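Local coordinates for lipoteichoic acid primase (Listeria monocytogenes, PDB 4UOP), which belongs to the sulfatase-like family of metal-dependent enzymes and carries an extracellular catalytic domain that holds a magnesium ion, at residues Thr344-Leu348 with Leu349-Thr353. Residues are numbered along the deposited sequence; the frame is centred on the assembly and turned at random.
Sequences TVMNL and LGIKT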
loop_
_atom_site.group_PDB
_atom_site.type_symbol
_atom_site.label_atom_id
_atom_site.label_comp_id
_atom_site.label_asym_id
_atom_site.label_seq_id
_atom_site.Cartn_x
_atom_site.Cartn_y
_atom_site.Cartn_z
ATOM N N THR B 344 19.899 -1.499 -19.159
ATOM C CA THR B 344 19.783 -1.725 -20.586
ATOM C C THR B 344 20.280 -0.484 -21.354
ATOM O O THR B 344 21.047 -0.586 -22.319
ATOM C CB THR B 344 18.319 -2.075 -20.962
ATOM O OG1 THR B 344 17.907 -3.259 -20.262
ATOM C CG2 THR B 344 18.144 -2.318 -22.463
ATOM N N VAL B 345 19.832 0.693 -20.921
ATOM C CA VAL B 345 20.190 1.924 -21.583
ATOM C C VAL B 345 21.668 2.295 -21.376
ATOM O O VAL B 345 22.327 2.733 -22.314
ATOM C CB VAL B 345 19.263 3.072 -21.133
ATOM C CG1 VAL B 345 19.778 4.421 -21.642
ATOM C CG2 VAL B 345 17.864 2.806 -21.658
ATOM N N MET B 346 22.180 2.103 -20.169
ATOM C CA MET B 346 23.572 2.437 -19.891
ATOM C C MET B 346 24.496 1.619 -20.802
ATOM O O MET B 346 25.500 2.144 -21.297
ATOM C CB MET B 346 23.929 2.203 -18.423
ATOM C CG MET B 346 23.195 3.088 -17.419
ATOM S SD MET B 346 23.323 4.880 -17.701
ATOM C CE MET B 346 21.913 5.165 -18.777
ATOM N N ASN B 347 24.156 0.354 -21.042
ATOM C CA ASN B 347 24.942 -0.452 -21.976
ATOM C C ASN B 347 24.958 0.143 -23.393
ATOM O O ASN B 347 26.017 0.276 -24.022
ATOM C CB ASN B 347 24.451 -1.904 -21.982
ATOM C CG ASN B 347 25.176 -2.759 -23.007
ATOM O OD1 ASN B 347 26.363 -3.072 -22.839
ATOM N ND2 ASN B 347 24.493 -3.122 -24.070
ATOM N N LEU B 348 23.788 0.514 -23.911
ATOM C CA LEU B 348 23.724 1.117 -25.236
ATOM C C LEU B 348 24.540 2.414 -25.330
ATOM O O LEU B 348 25.183 2.688 -26.361
ATOM C CB LEU B 348 22.261 1.393 -25.630
ATOM C CG LEU B 348 21.414 0.154 -25.869
ATOM C CD1 LEU B 348 19.946 0.540 -26.023
ATOM C CD2 LEU B 348 21.883 -0.579 -27.114
ATOM N N LEU B 349 24.501 3.212 -24.266
ATOM C CA LEU B 349 25.199 4.490 -24.237
ATOM C C LEU B 349 26.705 4.332 -23.960
ATOM O O LEU B 349 27.421 5.315 -23.959
ATOM C CB LEU B 349 24.565 5.411 -23.198
ATOM C CG LEU B 349 23.136 5.896 -23.525
ATOM C CD1 LEU B 349 22.578 6.706 -22.362
ATOM C CD2 LEU B 349 23.083 6.698 -24.804
ATOM N N GLY B 350 27.157 3.100 -23.721
ATOM C CA GLY B 350 28.575 2.818 -23.472
ATOM C C GLY B 350 29.062 3.333 -22.143
ATOM O O GLY B 350 30.198 3.782 -22.030
ATOM N N ILE B 351 28.189 3.329 -21.142
ATOM C CA ILE B 351 28.519 3.856 -19.846
ATOM C C ILE B 351 28.673 2.706 -18.854
ATOM O O ILE B 351 27.789 1.880 -18.699
ATOM C CB ILE B 351 27.463 4.876 -19.383
ATOM C CG1 ILE B 351 27.569 6.135 -20.251
ATOM C CG2 ILE B 351 27.640 5.211 -17.906
ATOM C CD1 ILE B 351 26.444 7.128 -20.077
ATOM N N LYS B 352 29.825 2.658 -18.195
ATOM C CA LYS B 352 30.075 1.670 -17.167
ATOM C C LYS B 352 29.431 2.126 -15.879
ATOM O O LYS B 352 29.572 3.278 -15.475
ATOM C CB LYS B 352 31.575 1.455 -16.946
ATOM C CG LYS B 352 32.226 0.572 -17.997
ATOM C CD LYS B 352 31.695 -0.856 -17.954
ATOM C CE LYS B 352 32.705 -1.866 -18.492
ATOM N NZ LYS B 352 32.678 -1.979 -19.979
ATOM N N THR B 353 28.735 1.207 -15.233
ATOM C CA THR B 353 28.017 1.507 -14.000
ATOM C C THR B 353 28.854 1.263 -12.739
ATOM O O THR B 353 28.480 1.687 -11.647
ATOM C CB THR B 353 26.732 0.681 -13.939
ATOM O OG1 THR B 353 27.060 -0.709 -14.016
ATOM C CG2 THR B 353 25.815 1.054 -15.123
#
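Val-345 and Leu-349, one helical turn apart, run alongside each other in the same direction, Val-345 CG1 resting 3.7 Å from Leu-349 CD1. With chi1 at 170°, CG1 lies opposite the backbone N and leans toward the C-terminal end of the helix, where Leu-349 follows. Met-346 meets the same leucine at a slant: bends at chi2 and chi3 fold its chain back, bringing CE to 4.0 Å from Leu-349 CD1, while SD passes 4.3 Å from Ile-351 CG2. The helix end that carries these side chains, that of helix 341-348, is a worked example of the Schellman motif. Leu-349 N still makes a helical bond to Val-345 O, but Gly-350 takes a positive phi of 70° and turns the chain, so that Ile-351 N reaches back to Met-346 O at 2.9 Å, almost straight at the hydrogen (171°). Gly-350 N binds Asn-347 O less favourably, sitting well above the carbonyl plane. Beyond the turn the chain doubles back beside the helix, and the methyl CG2 of Thr-353 lies across the root of Met-346, 4.0 Å from its CB. Helix 139-144 packs against Met-346, Leu-349 and Ile-351; Leu-349 also touches strand 277-283 of the large mixed sheet, as does Val-345. Asn-347 turns away from this apolar cluster, and its ND2 is hydrogen-bonded to the backbone O of Asp-50.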